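Tryptophan synthase alpha chain (Pyrococcus furiosus, PDB 2DZP) catalyses the aldol cleavage of indoleglycerol phosphate to indole and glyceraldehyde 3-phosphate, within the last step of tryptophan biosynthesis. Local coordinates at residues I8-A13 / A34-I39; D15-S20 / K230-T235; S20-L25 / F69-E74; L162-G167 / P176-D181. The protein carries 1 engineered substitution. All coordinates share one frame; numbering follows the deposited sequence.

Interaction 1: residues I8-A13 / A34-I39; sequences IPYLTA and AIELGI
Tyr-10 pairs with Glu-36 and Thr-12 with Gly-38 across two parallel strands, 8-12 and 35-38, whose axes approach to 4.7 Å at 17° to each other. Glu-36 brackets Tyr-10 with its two backbone bonds: its N donates to Pro-9 O at 2.9 Å, and its O accepts from Leu-11 N. Gly-38 does the same around Thr-12, with its N bound to Leu-11 O at 2.8 Å and its O to Ala-13 N. These strands are the first two of the TIM barrel, linked through helix 18-28 as a beta-alpha-beta unit. Glu-36, a proton acceptor of the active site, shares the inward face with Tyr-10. The tyrosine CG lies anti to the backbone N (chi1 162°), which carries the ring over strand 35-38. Its edge meets Glu-36 CG, CD1 comes to 3.5 Å from Glu-36 OE2, and ring and carboxylate planes stand perpendicular. That OE2 is buried here and has no partner in the model. Further along, Tyr-10 OH reaches Gly-38 CA at 3.6 Å, where any CB would collide with the hydroxyl. With an alanine replacing Tyr-10, the Glu-36 carboxylate would probably be freer to turn and a gap would open over Gly-38. On the outward face Leu-37 CD1 touches Ala-13 CB at 4.0 Å, while Leu-11 packs on Phe-24 and Leu-25 of helix 18-28.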
loop_
_atom_site.group_PDB
_atom_site.type_symbol
_atom_site.label_atom_id
_atom_site.label_comp_id
_atom_site.label_asym_id
_atom_site.label_seq_id
_atom_site.Cartn_x
_atom_site.Cartn_y
_atom_site.Cartn_z
ATOM N N ILE A 8 -8.463 2.434 0.502
ATOM C CA ILE A 8 -7.169 2.666 -0.134
ATOM C C ILE A 8 -6.753 1.577 -1.116
ATOM O O ILE A 8 -6.116 0.603 -0.734
ATOM C CB ILE A 8 -6.052 2.796 0.917
ATOM C CG1 ILE A 8 -6.419 3.875 1.935
ATOM C CG2 ILE A 8 -4.721 3.136 0.234
ATOM C CD1 ILE A 8 -5.428 3.980 3.080
ATOM N N PRO A 9 -7.080 1.750 -2.405
ATOM C CA PRO A 9 -6.737 0.778 -3.447
ATOM C C PRO A 9 -5.237 0.505 -3.546
ATOM O O PRO A 9 -4.428 1.428 -3.518
ATOM C CB PRO A 9 -7.270 1.440 -4.719
ATOM C CG PRO A 9 -8.407 2.268 -4.228
ATOM C CD PRO A 9 -7.819 2.884 -2.982
ATOM N N TYR A 10 -4.867 -0.766 -3.640
ATOM C CA TYR A 10 -3.462 -1.129 -3.800
ATOM C C TYR A 10 -3.346 -1.887 -5.110
ATOM O O TYR A 10 -4.182 -2.732 -5.415
ATOM C CB TYR A 10 -2.958 -2.043 -2.680
ATOM C CG TYR A 10 -1.668 -2.744 -3.071
ATOM C CD1 TYR A 10 -0.425 -2.150 -2.843
ATOM C CD2 TYR A 10 -1.698 -3.968 -3.752
ATOM C CE1 TYR A 10 0.753 -2.753 -3.282
ATOM C CE2 TYR A 10 -0.528 -4.573 -4.201
ATOM C CZ TYR A 10 0.694 -3.963 -3.964
ATOM O OH TYR A 10 1.852 -4.559 -4.427
ATOM N N LEU A 11 -2.298 -1.593 -5.868
ATOM C CA LEU A 11 -2.057 -2.251 -7.148
ATOM C C LEU A 11 -0.564 -2.434 -7.316
ATOM O O LEU A 11 0.234 -1.662 -6.776
ATOM C CB LEU A 11 -2.579 -1.405 -8.313
ATOM C CG LEU A 11 -4.082 -1.151 -8.412
ATOM C CD1 LEU A 11 -4.367 -0.276 -9.629
ATOM C CD2 LEU A 11 -4.825 -2.470 -8.513
ATOM N N THR A 12 -0.184 -3.458 -8.065
ATOM C CA THR A 12 1.224 -3.710 -8.302
ATOM C C THR A 12 1.581 -3.006 -9.594
ATOM O O THR A 12 0.855 -3.102 -10.585
ATOM C CB THR A 12 1.495 -5.206 -8.423
ATOM O OG1 THR A 12 0.969 -5.870 -7.263
ATOM C CG2 THR A 12 2.987 -5.474 -8.522
ATOM N N ALA A 13 2.682 -2.266 -9.577
ATOM C CA ALA A 13 3.112 -1.544 -10.768
ATOM C C ALA A 13 3.454 -2.518 -11.896
ATOM O O ALA A 13 4.313 -3.388 -11.741
ATOM C CB ALA A 13 4.317 -0.674 -10.442
ATOM N N ALA A 34 -7.004 7.330 -1.092
ATOM C CA ALA A 34 -5.563 7.296 -1.295
ATOM C C ALA A 34 -5.232 6.059 -2.127
ATOM O O ALA A 34 -6.021 5.110 -2.190
ATOM C CB ALA A 34 -4.836 7.245 0.046
ATOM N N ILE A 35 -4.067 6.074 -2.764
ATOM C CA ILE A 35 -3.646 4.954 -3.594
ATOM C C ILE A 35 -2.277 4.439 -3.180
ATOM O O ILE A 35 -1.395 5.218 -2.827
ATOM C CB ILE A 35 -3.584 5.360 -5.071
ATOM C CG1 ILE A 35 -4.907 5.995 -5.489
ATOM C CG2 ILE A 35 -3.305 4.139 -5.932
ATOM C CD1 ILE A 35 -4.906 6.496 -6.909
ATOM N N GLU A 36 -2.109 3.119 -3.231
ATOM C CA GLU A 36 -0.854 2.475 -2.861
ATOM C C GLU A 36 -0.315 1.704 -4.062
ATOM O O GLU A 36 -0.963 0.779 -4.554
ATOM C CB GLU A 36 -1.090 1.520 -1.701
ATOM C CG GLU A 36 0.167 1.110 -0.965
ATOM C CD GLU A 36 -0.129 0.190 0.200
ATOM O OE1 GLU A 36 0.688 0.160 1.146
ATOM O OE2 GLU A 36 -1.170 -0.507 0.162
ATOM N N LEU A 37 0.873 2.085 -4.527
ATOM C CA LEU A 37 1.480 1.446 -5.688
ATOM C C LEU A 37 2.672 0.590 -5.305
ATOM O O LEU A 37 3.647 1.079 -4.739
ATOM C CB LEU A 37 1.920 2.504 -6.698
ATOM C CG LEU A 37 2.412 1.962 -8.041
ATOM C CD1 LEU A 37 1.236 1.357 -8.800
ATOM C CD2 LEU A 37 3.053 3.077 -8.845
ATOM N N GLY A 38 2.597 -0.695 -5.627
ATOM C CA GLY A 38 3.683 -1.587 -5.288
ATOM C C GLY A 38 4.725 -1.748 -6.376
ATOM O O GLY A 38 4.421 -1.737 -7.571
ATOM N N ILE A 39 5.971 -1.890 -5.942
ATOM C CA ILE A 39 7.096 -2.084 -6.837
ATOM C C ILE A 39 7.456 -3.566 -6.789
ATOM O O ILE A 39 7.955 -4.053 -5.778
ATOM C CB ILE A 39 8.318 -1.237 -6.388
ATOM C CG1 ILE A 39 8.075 0.234 -6.731
ATOM C CG2 ILE A 39 9.594 -1.749 -7.047
ATOM C CD1 ILE A 39 9.182 1.161 -6.287
#

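Interaction 2: residues D15-S20 / K230-T235; sequences DPNKQS and KGREAT. Engineered in segment 15-20: Asn-17 (natural residue Asp).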
loop_
_atom_site.group_PDB
_atom_site.type_symbol
_atom_site.label_atom_id
_atom_site.label_comp_id
_atom_site.label_asym_id
_atom_site.label_seq_id
_atom_site.Cartn_x
_atom_site.Cartn_y
_atom_site.Cartn_z
ATOM N N ASP A 15 1.055 -4.614 -13.815
ATOM C CA ASP A 15 0.272 -5.850 -13.807
ATOM C C ASP A 15 -1.045 -5.594 -14.530
ATOM O O ASP A 15 -2.003 -5.107 -13.927
ATOM C CB ASP A 15 -0.011 -6.305 -12.367
ATOM C CG ASP A 15 -0.960 -7.502 -12.296
ATOM O OD1 ASP A 15 -1.377 -7.863 -11.175
ATOM O OD2 ASP A 15 -1.292 -8.082 -13.353
ATOM N N PRO A 16 -1.116 -5.934 -15.830
ATOM C CA PRO A 16 -0.067 -6.536 -16.665
ATOM C C PRO A 16 1.060 -5.596 -17.107
ATOM O O PRO A 16 2.229 -5.988 -17.135
ATOM C CB PRO A 16 -0.855 -7.077 -17.851
ATOM C CG PRO A 16 -1.914 -6.035 -18.022
ATOM C CD PRO A 16 -2.370 -5.799 -16.594
ATOM N N ASN A 17 0.714 -4.362 -17.460
ATOM C CA ASN A 17 1.721 -3.401 -17.899
ATOM C C ASN A 17 1.518 -2.032 -17.255
ATOM O O ASN A 17 0.417 -1.708 -16.804
ATOM C CB ASN A 17 1.688 -3.271 -19.425
ATOM C CG ASN A 17 0.377 -2.711 -19.931
ATOM O OD1 ASN A 17 0.058 -1.546 -19.695
ATOM N ND2 ASN A 17 -0.394 -3.540 -20.625
ATOM N N LYS A 18 2.584 -1.235 -17.222
ATOM C CA LYS A 18 2.539 0.099 -16.626
ATOM C C LYS A 18 1.357 0.935 -17.114
ATOM O O LYS A 18 0.650 1.541 -16.307
ATOM C CB LYS A 18 3.854 0.844 -16.887
ATOM C CG LYS A 18 4.266 0.926 -18.348
ATOM C CD LYS A 18 5.607 1.636 -18.499
ATOM C CE LYS A 18 6.069 1.650 -19.952
ATOM N NZ LYS A 18 7.355 2.384 -20.131
ATOM N N GLN A 19 1.137 0.967 -18.425
ATOM C CA GLN A 19 0.025 1.735 -18.975
ATOM C C GLN A 19 -1.312 1.211 -18.451
ATOM O O GLN A 19 -2.271 1.973 -18.296
ATOM C CB GLN A 19 0.039 1.686 -20.511
ATOM C CG GLN A 19 -1.225 2.246 -21.161
ATOM C CD GLN A 19 -1.476 3.710 -20.824
ATOM O OE1 GLN A 19 -2.609 4.187 -20.887
ATOM N NE2 GLN A 19 -0.416 4.429 -20.475
ATOM N N SER A 20 -1.374 -0.091 -18.181
ATOM C CA SER A 20 -2.595 -0.712 -17.670
ATOM C C SER A 20 -2.825 -0.351 -16.200
ATOM O O SER A 20 -3.962 -0.155 -15.770
ATOM C CB SER A 20 -2.518 -2.236 -17.824
ATOM O OG SER A 20 -2.506 -2.619 -19.189
ATOM N N LYS A 230 -8.509 -10.900 -15.431
ATOM C CA LYS A 230 -8.924 -10.233 -16.660
ATOM C C LYS A 230 -7.820 -9.445 -17.362
ATOM O O LYS A 230 -8.028 -8.946 -18.463
ATOM C CB LYS A 230 -10.082 -9.270 -16.381
ATOM C CG LYS A 230 -11.249 -9.847 -15.585
ATOM C CD LYS A 230 -12.011 -10.901 -16.368
ATOM C CE LYS A 230 -13.207 -11.427 -15.595
ATOM N NZ LYS A 230 -13.821 -12.558 -16.350
ATOM N N GLY A 231 -6.658 -9.319 -16.734
ATOM C CA GLY A 231 -5.583 -8.564 -17.355
ATOM C C GLY A 231 -6.021 -7.154 -17.713
ATOM O O GLY A 231 -6.678 -6.478 -16.918
ATOM N N ARG A 232 -5.666 -6.705 -18.912
ATOM C CA ARG A 232 -6.046 -5.370 -19.356
ATOM C C ARG A 232 -7.535 -5.112 -19.134
ATOM O O ARG A 232 -7.936 -4.013 -18.751
ATOM C CB ARG A 232 -5.731 -5.189 -20.840
ATOM C CG ARG A 232 -4.267 -5.020 -21.188
ATOM C CD ARG A 232 -4.157 -4.766 -22.681
ATOM N NE ARG A 232 -2.831 -4.333 -23.118
ATOM C CZ ARG A 232 -1.742 -5.094 -23.087
ATOM N NH1 ARG A 232 -1.814 -6.339 -22.635
ATOM N NH2 ARG A 232 -0.585 -4.611 -23.523
ATOM N N GLU A 233 -8.348 -6.135 -19.366
ATOM C CA GLU A 233 -9.792 -6.013 -19.225
ATOM C C GLU A 233 -10.289 -6.072 -17.788
ATOM O O GLU A 233 -11.455 -6.376 -17.554
ATOM C CB GLU A 233 -10.489 -7.115 -20.021
ATOM C CG GLU A 233 -9.906 -7.354 -21.404
ATOM C CD GLU A 233 -9.785 -6.084 -22.223
ATOM O OE1 GLU A 233 -8.656 -5.578 -22.374
ATOM O OE2 GLU A 233 -10.819 -5.588 -22.715
ATOM N N ALA A 234 -9.422 -5.775 -16.827
ATOM C CA ALA A 234 -9.818 -5.826 -15.422
ATOM C C ALA A 234 -10.638 -4.625 -14.959
ATOM O O ALA A 234 -11.496 -4.757 -14.087
ATOM C CB ALA A 234 -8.585 -5.970 -14.545
ATOM N N THR A 235 -10.376 -3.465 -15.554
ATOM C CA THR A 235 -11.053 -2.215 -15.201
ATOM C C THR A 235 -12.474 -2.307 -14.644
ATOM O O THR A 235 -12.696 -2.062 -13.459
ATOM C CB THR A 235 -11.081 -1.240 -16.395
ATOM O OG1 THR A 235 -9.741 -0.863 -16.740
ATOM C CG2 THR A 235 -11.870 0.011 -16.040
#
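Asn-17, an engineered replacement for the natural aspartate, accepts the backbone N-H of Ser-20 on OD1 and turns its ND2 to the guanidinium of Arg-232. The capping bond from Ser-20 N to Asn-17 OD1 is modelled at 2.5 Å, short enough for its exact length to be doubtful, and the donor lies 36° out of the carbonyl plane. Asn-17 CG sits between the backbone N and the carbonyl carbon (chi1 64°), which folds the amide back over the first turn of the helix. On the other branch ND2 stands above one face of the guanidinium, toward its rim, 3.1 Å from Arg-232 NH2. Both groups are donors, and they touch without a hydrogen bond. The aliphatic part of the arginine carries the rest: its CG lies 4.1 Å from Pro-16 CG and 3.6 Å from Ser-20 OG. A cis peptide precedes Pro-16, whose ring also faces the backbone around Gly-231 and packs on Phe-24. Gly-231 leaves helix 221-230 with a positive phi, a conformation that favours glycine. The contact thus sets the turn before the last helix, 235-246, against the side-chain N-cap that starts helix 18-28, the first helix after the opening strand of a TIM barrel.

Interaction 3: residues S20-L25 / F69-E74; sequences STLNFL and FWIVKE
Leu-22 projects from helix 20-25 against the backbone of helix 69-74, and both of its methyl groups are engaged. The helix axes come within 9.5 Å at an angle of 39°, and the contact is mostly aliphatic, with no hydrogen bond across it. Its tight part lies around Ile-71 and Glu-74, one turn apart on helix 67-76. There Leu-22 CD1 rests 3.1 Å from Ile-71 O, and CD2 presses on Glu-74 CB at 3.5 Å. Having CG anti to the backbone N (chi1 -173°) lets the leucine reach this far across. Cutting Leu-22 back to alanine removes both methyls and would probably leave a gap beside Ile-71 O and Glu-74 CB. Toward the barrel, Ile-71 CG2 serves two neighbours, Leu-25 CD1 at 3.8 Å and Thr-21 CG2 at 4.0 Å, each side chain crossing the isoleucine at about a right angle. The solvent side is looser. Trp-70 comes nearest with CH2, 4.0 Å from Leu-22 CD2, while Glu-74 CG lies over a face of the same indole within its own helix. The Glu-74 chain bends at its second torsion and leads its carboxylate away to a salt bridge with Arg-77, and Lys-18 adds a cation-pi contact to Trp-70. Inward, Thr-21, Ile-71 and Val-72 meet Leu-37, and Leu-25 meets Ile-35, so these two neighbouring helices of the barrel's outer layer close over strand 35-38, while Val-72 also reaches helix 97-107.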
loop_
_atom_site.group_PDB
_atom_site.type_symbol
_atom_site.label_atom_id
_atom_site.label_comp_id
_atom_site.label_asym_id
_atom_site.label_seq_id
_atom_site.Cartn_x
_atom_site.Cartn_y
_atom_site.Cartn_z
ATOM N N SER A 20 -1.374 -0.091 -18.181
ATOM C CA SER A 20 -2.595 -0.712 -17.670
ATOM C C SER A 20 -2.825 -0.351 -16.200
ATOM O O SER A 20 -3.962 -0.155 -15.770
ATOM C CB SER A 20 -2.518 -2.236 -17.824
ATOM O OG SER A 20 -2.506 -2.619 -19.189
ATOM N N THR A 21 -1.745 -0.267 -15.431
ATOM C CA THR A 21 -1.853 0.085 -14.023
ATOM C C THR A 21 -2.448 1.486 -13.948
ATOM O O THR A 21 -3.373 1.746 -13.175
ATOM C CB THR A 21 -0.471 0.081 -13.329
ATOM O OG1 THR A 21 0.101 -1.231 -13.405
ATOM C CG2 THR A 21 -0.605 0.483 -11.864
ATOM N N LEU A 22 -1.913 2.381 -14.771
ATOM C CA LEU A 22 -2.377 3.760 -14.826
ATOM C C LEU A 22 -3.873 3.798 -15.146
ATOM O O LEU A 22 -4.623 4.608 -14.596
ATOM C CB LEU A 22 -1.591 4.523 -15.896
ATOM C CG LEU A 22 -1.802 6.030 -16.022
ATOM C CD1 LEU A 22 -1.242 6.734 -14.793
ATOM C CD2 LEU A 22 -1.110 6.532 -17.278
ATOM N N ASN A 23 -4.304 2.909 -16.032
ATOM C CA ASN A 23 -5.706 2.839 -16.425
ATOM C C ASN A 23 -6.590 2.461 -15.241
ATOM O O ASN A 23 -7.629 3.079 -15.014
ATOM C CB ASN A 23 -5.880 1.821 -17.554
ATOM C CG ASN A 23 -5.140 2.223 -18.822
ATOM O OD1 ASN A 23 -4.937 1.407 -19.724
ATOM N ND2 ASN A 23 -4.745 3.490 -18.900
ATOM N N PHE A 24 -6.178 1.443 -14.490
ATOM C CA PHE A 24 -6.942 0.994 -13.328
ATOM C C PHE A 24 -7.037 2.096 -12.274
ATOM O O PHE A 24 -8.119 2.369 -11.746
ATOM C CB PHE A 24 -6.292 -0.243 -12.702
ATOM C CG PHE A 24 -6.060 -1.371 -13.668
ATOM C CD1 PHE A 24 -7.014 -1.697 -14.628
ATOM C CD2 PHE A 24 -4.899 -2.137 -13.591
ATOM C CE1 PHE A 24 -6.813 -2.766 -15.491
ATOM C CE2 PHE A 24 -4.691 -3.208 -14.450
ATOM C CZ PHE A 24 -5.650 -3.523 -15.400
ATOM N N LEU A 25 -5.902 2.720 -11.971
ATOM C CA LEU A 25 -5.843 3.798 -10.984
ATOM C C LEU A 25 -6.826 4.915 -11.323
ATOM O O LEU A 25 -7.621 5.326 -10.482
ATOM C CB LEU A 25 -4.427 4.382 -10.908
ATOM C CG LEU A 25 -3.271 3.475 -10.480
ATOM C CD1 LEU A 25 -1.973 4.277 -10.478
ATOM C CD2 LEU A 25 -3.544 2.903 -9.099
ATOM N N PHE A 69 7.634 5.344 -11.416
ATOM C CA PHE A 69 7.537 6.799 -11.377
ATOM C C PHE A 69 6.692 7.297 -12.543
ATOM O O PHE A 69 5.934 8.255 -12.406
ATOM C CB PHE A 69 8.927 7.429 -11.437
ATOM C CG PHE A 69 9.826 7.012 -10.314
ATOM C CD1 PHE A 69 9.420 7.156 -8.991
ATOM C CD2 PHE A 69 11.073 6.456 -10.574
ATOM C CE1 PHE A 69 10.243 6.753 -7.944
ATOM C CE2 PHE A 69 11.905 6.051 -9.532
ATOM C CZ PHE A 69 11.487 6.198 -8.215
ATOM N N TRP A 70 6.827 6.638 -13.690
ATOM C CA TRP A 70 6.065 7.006 -14.877
ATOM C C TRP A 70 4.579 6.919 -14.547
ATOM O O TRP A 70 3.804 7.826 -14.851
ATOM C CB TRP A 70 6.386 6.049 -16.029
ATOM C CG TRP A 70 5.631 6.355 -17.282
ATOM C CD1 TRP A 70 5.939 7.302 -18.213
ATOM C CD2 TRP A 70 4.415 5.735 -17.724
ATOM N NE1 TRP A 70 4.989 7.315 -19.211
ATOM C CE2 TRP A 70 4.041 6.366 -18.934
ATOM C CE3 TRP A 70 3.601 4.716 -17.212
ATOM C CZ2 TRP A 70 2.891 6.003 -19.644
ATOM C CZ3 TRP A 70 2.455 4.356 -17.923
ATOM C CH2 TRP A 70 2.112 5.002 -19.123
ATOM N N ILE A 71 4.201 5.806 -13.926
ATOM C CA ILE A 71 2.822 5.550 -13.531
ATOM C C ILE A 71 2.299 6.704 -12.685
ATOM O O ILE A 71 1.166 7.157 -12.862
ATOM C CB ILE A 71 2.727 4.248 -12.705
ATOM C CG1 ILE A 71 3.325 3.088 -13.504
ATOM C CG2 ILE A 71 1.281 3.955 -12.346
ATOM C CD1 ILE A 71 3.286 1.759 -12.778
ATOM N N VAL A 72 3.140 7.170 -11.766
ATOM C CA VAL A 72 2.796 8.266 -10.866
ATOM C C VAL A 72 2.818 9.610 -11.573
ATOM O O VAL A 72 1.940 10.440 -11.369
ATOM C CB VAL A 72 3.773 8.345 -9.678
ATOM C CG1 VAL A 72 3.440 9.546 -8.820
ATOM C CG2 VAL A 72 3.711 7.067 -8.860
ATOM N N LYS A 73 3.837 9.823 -12.396
ATOM C CA LYS A 73 3.972 11.070 -13.127
ATOM C C LYS A 73 2.719 11.321 -13.957
ATOM O O LYS A 73 2.168 12.424 -13.950
ATOM C CB LYS A 73 5.197 11.010 -14.041
ATOM C CG LYS A 73 5.775 12.369 -14.374
ATOM C CD LYS A 73 7.061 12.248 -15.166
ATOM C CE LYS A 73 7.840 13.561 -15.137
ATOM N NZ LYS A 73 7.010 14.724 -15.559
ATOM N N GLU A 74 2.267 10.281 -14.656
ATOM C CA GLU A 74 1.083 10.358 -15.507
ATOM C C GLU A 74 -0.222 10.441 -14.723
ATOM O O GLU A 74 -1.163 11.110 -15.142
ATOM C CB GLU A 74 1.042 9.147 -16.440
ATOM C CG GLU A 74 2.228 9.075 -17.380
ATOM C CD GLU A 74 2.197 10.173 -18.423
ATOM O OE1 GLU A 74 3.263 10.770 -18.697
ATOM O OE2 GLU A 74 1.102 10.428 -18.972
#

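Interaction 4: residues L162-G167 / P176-D181; sequences LVSLYG and PKTAYD
The loop that follows the sixth strand of the TIM barrel folds Tyr-166 and Ser-164 against Pro-176 and Thr-178, at the start of the helix that follows that strand, 177-187. In the TrpA family this loop is a mobile part of the active-site rim, and the absence of residues 169-172 from the model is consistent with that. Pro-176 is the N-cap residue of the helix, and its ring faces back to the loop: CG lies 3.6 Å from Tyr-166 CB, and CD the same distance from Gly-167 O. Thr-178 points its methyl group CG2 over the centre of the Tyr-166 ring, a CH-pi contact 11° off the ring normal. The tyrosine is poorly ordered and touches a crystal neighbour, and the modelled gap is too small to be taken literally. With Thr-178 OG1 anti to the backbone N (chi1 -174°), CG2 is the branch left facing the ring. Gly-167 has a positive phi, with backbone angles that would jam a CB against the preceding carbonyl. Ser-164 and Thr-178 both also touch Pro-142, in another loop. Ser-164 OG is buried with no polar partner in the model, lying 3.9 Å from both Ala-179 CB and Pro-176 CG.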
loop_
_atom_site.group_PDB
_atom_site.type_symbol
_atom_site.label_atom_id
_atom_site.label_comp_id
_atom_site.label_asym_id
_atom_site.label_seq_id
_atom_site.Cartn_x
_atom_site.Cartn_y
_atom_site.Cartn_z
ATOM N N LEU A 162 -1.101 -1.452 9.170
ATOM C CA LEU A 162 -1.267 -2.729 9.855
ATOM C C LEU A 162 -1.602 -3.837 8.851
ATOM O O LEU A 162 -2.463 -3.662 7.983
ATOM C CB LEU A 162 -2.379 -2.618 10.918
ATOM C CG LEU A 162 -2.301 -1.392 11.856
ATOM C CD1 LEU A 162 -3.483 -1.372 12.814
ATOM C CD2 LEU A 162 -0.995 -1.419 12.637
ATOM N N VAL A 163 -0.904 -4.965 8.953
ATOM C CA VAL A 163 -1.170 -6.083 8.057
ATOM C C VAL A 163 -1.421 -7.366 8.833
ATOM O O VAL A 163 -1.472 -7.373 10.069
ATOM C CB VAL A 163 -0.004 -6.348 7.069
ATOM C CG1 VAL A 163 0.253 -5.110 6.217
ATOM C CG2 VAL A 163 1.248 -6.769 7.827
ATOM N N SER A 164 -1.579 -8.450 8.089
ATOM C CA SER A 164 -1.815 -9.758 8.669
ATOM C C SER A 164 -1.486 -10.789 7.602
ATOM O O SER A 164 -2.141 -10.827 6.557
ATOM C CB SER A 164 -3.282 -9.880 9.081
ATOM O OG SER A 164 -3.513 -11.071 9.811
ATOM N N LEU A 165 -0.466 -11.610 7.835
ATOM C CA LEU A 165 -0.121 -12.633 6.848
ATOM C C LEU A 165 -1.313 -13.578 6.780
ATOM O O LEU A 165 -1.654 -14.098 5.718
ATOM C CB LEU A 165 1.145 -13.402 7.264
ATOM C CG LEU A 165 1.684 -14.499 6.322
ATOM C CD1 LEU A 165 3.090 -14.908 6.740
ATOM C CD2 LEU A 165 0.770 -15.708 6.338
ATOM N N TYR A 166 -1.951 -13.766 7.931
ATOM C CA TYR A 166 -3.118 -14.637 8.082
ATOM C C TYR A 166 -4.027 -14.819 6.866
ATOM O O TYR A 166 -4.254 -15.944 6.410
ATOM C CB TYR A 166 -3.973 -14.151 9.259
ATOM C CG TYR A 166 -3.443 -14.555 10.616
ATOM C CD1 TYR A 166 -2.182 -14.132 11.054
ATOM C CD2 TYR A 166 -4.197 -15.373 11.461
ATOM C CE1 TYR A 166 -1.684 -14.518 12.302
ATOM C CE2 TYR A 166 -3.710 -15.763 12.711
ATOM C CZ TYR A 166 -2.453 -15.333 13.123
ATOM O OH TYR A 166 -1.969 -15.717 14.354
ATOM N N GLY A 167 -4.553 -13.715 6.347
ATOM C CA GLY A 167 -5.456 -13.804 5.220
ATOM C C GLY A 167 -6.864 -13.682 5.767
ATOM O O GLY A 167 -7.199 -12.666 6.372
ATOM N N PRO A 176 -9.282 -12.431 10.794
ATOM C CA PRO A 176 -8.873 -13.138 12.010
ATOM C C PRO A 176 -8.858 -12.239 13.243
ATOM O O PRO A 176 -8.582 -11.040 13.146
ATOM C CB PRO A 176 -7.489 -13.678 11.647
ATOM C CG PRO A 176 -6.982 -12.680 10.664
ATOM C CD PRO A 176 -8.184 -12.383 9.813
ATOM N N LYS A 177 -9.167 -12.820 14.397
ATOM C CA LYS A 177 -9.183 -12.066 15.644
ATOM C C LYS A 177 -7.820 -11.456 15.932
ATOM O O LYS A 177 -7.716 -10.394 16.545
ATOM C CB LYS A 177 -9.617 -12.967 16.805
ATOM C CG LYS A 177 -11.054 -13.471 16.669
ATOM C CD LYS A 177 -12.031 -12.304 16.470
ATOM C CE LYS A 177 -13.433 -12.777 16.102
ATOM N NZ LYS A 177 -13.986 -13.729 17.104
ATOM N N THR A 178 -6.771 -12.128 15.485
ATOM C CA THR A 178 -5.428 -11.619 15.700
ATOM C C THR A 178 -5.267 -10.246 15.019
ATOM O O THR A 178 -4.624 -9.349 15.559
ATOM C CB THR A 178 -4.374 -12.611 15.155
ATOM O OG1 THR A 178 -3.063 -12.156 15.504
ATOM C CG2 THR A 178 -4.482 -12.725 13.650
ATOM N N ALA A 179 -5.864 -10.086 13.841
ATOM C CA ALA A 179 -5.778 -8.816 13.121
ATOM C C ALA A 179 -6.624 -7.754 13.837
ATOM O O ALA A 179 -6.233 -6.586 13.914
ATOM C CB ALA A 179 -6.249 -8.989 11.668
ATOM N N TYR A 180 -7.781 -8.167 14.349
ATOM C CA TYR A 180 -8.646 -7.252 15.076
ATOM C C TYR A 180 -7.879 -6.786 16.304
ATOM O O TYR A 180 -7.852 -5.590 16.606
ATOM C CB TYR A 180 -9.949 -7.941 15.507
ATOM C CG TYR A 180 -11.032 -7.921 14.451
ATOM C CD1 TYR A 180 -11.506 -9.105 13.880
ATOM C CD2 TYR A 180 -11.569 -6.714 14.007
ATOM C CE1 TYR A 180 -12.486 -9.084 12.894
ATOM C CE2 TYR A 180 -12.544 -6.679 13.023
ATOM C CZ TYR A 180 -13.001 -7.862 12.470
ATOM O OH TYR A 180 -13.983 -7.816 11.506
ATOM N N ASP A 181 -7.253 -7.734 17.003
ATOM C CA ASP A 181 -6.477 -7.407 18.198
ATOM C C ASP A 181 -5.402 -6.390 17.855
ATOM O O ASP A 181 -5.203 -5.421 18.581
ATOM C CB ASP A 181 -5.844 -8.667 18.793
ATOM C CG ASP A 181 -4.851 -8.354 19.895
ATOM O OD1 ASP A 181 -3.661 -8.126 19.585
ATOM O OD2 ASP A 181 -5.265 -8.321 21.076
#

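Overall arrangement
Interactions 1 and 3 show how a TIM barrel is layered. Their centres are 10 Å apart, and the strand pair meets the helix pair directly, as where Leu-11 CD1 lies 3.3 Å from Leu-25 CD2 and Ala-13 CB 3.5 Å from Ile-71 CD1. Interaction 2 shares Ser-20 with interaction 3 and brings the chain's late part beside the same helix, 11 Å away between centres. Interaction 4 belongs to another sector, about 30 Å from interaction 3 and 20 Å from interaction 1, centre to centre. Around the active site, interaction 1 supplies Glu-36, and the Tyr-10 side chain is about 5 Å from that of Asp-47, whereas Gly-167 of interaction 4 is about 11 Å from the Asp-47 side chain.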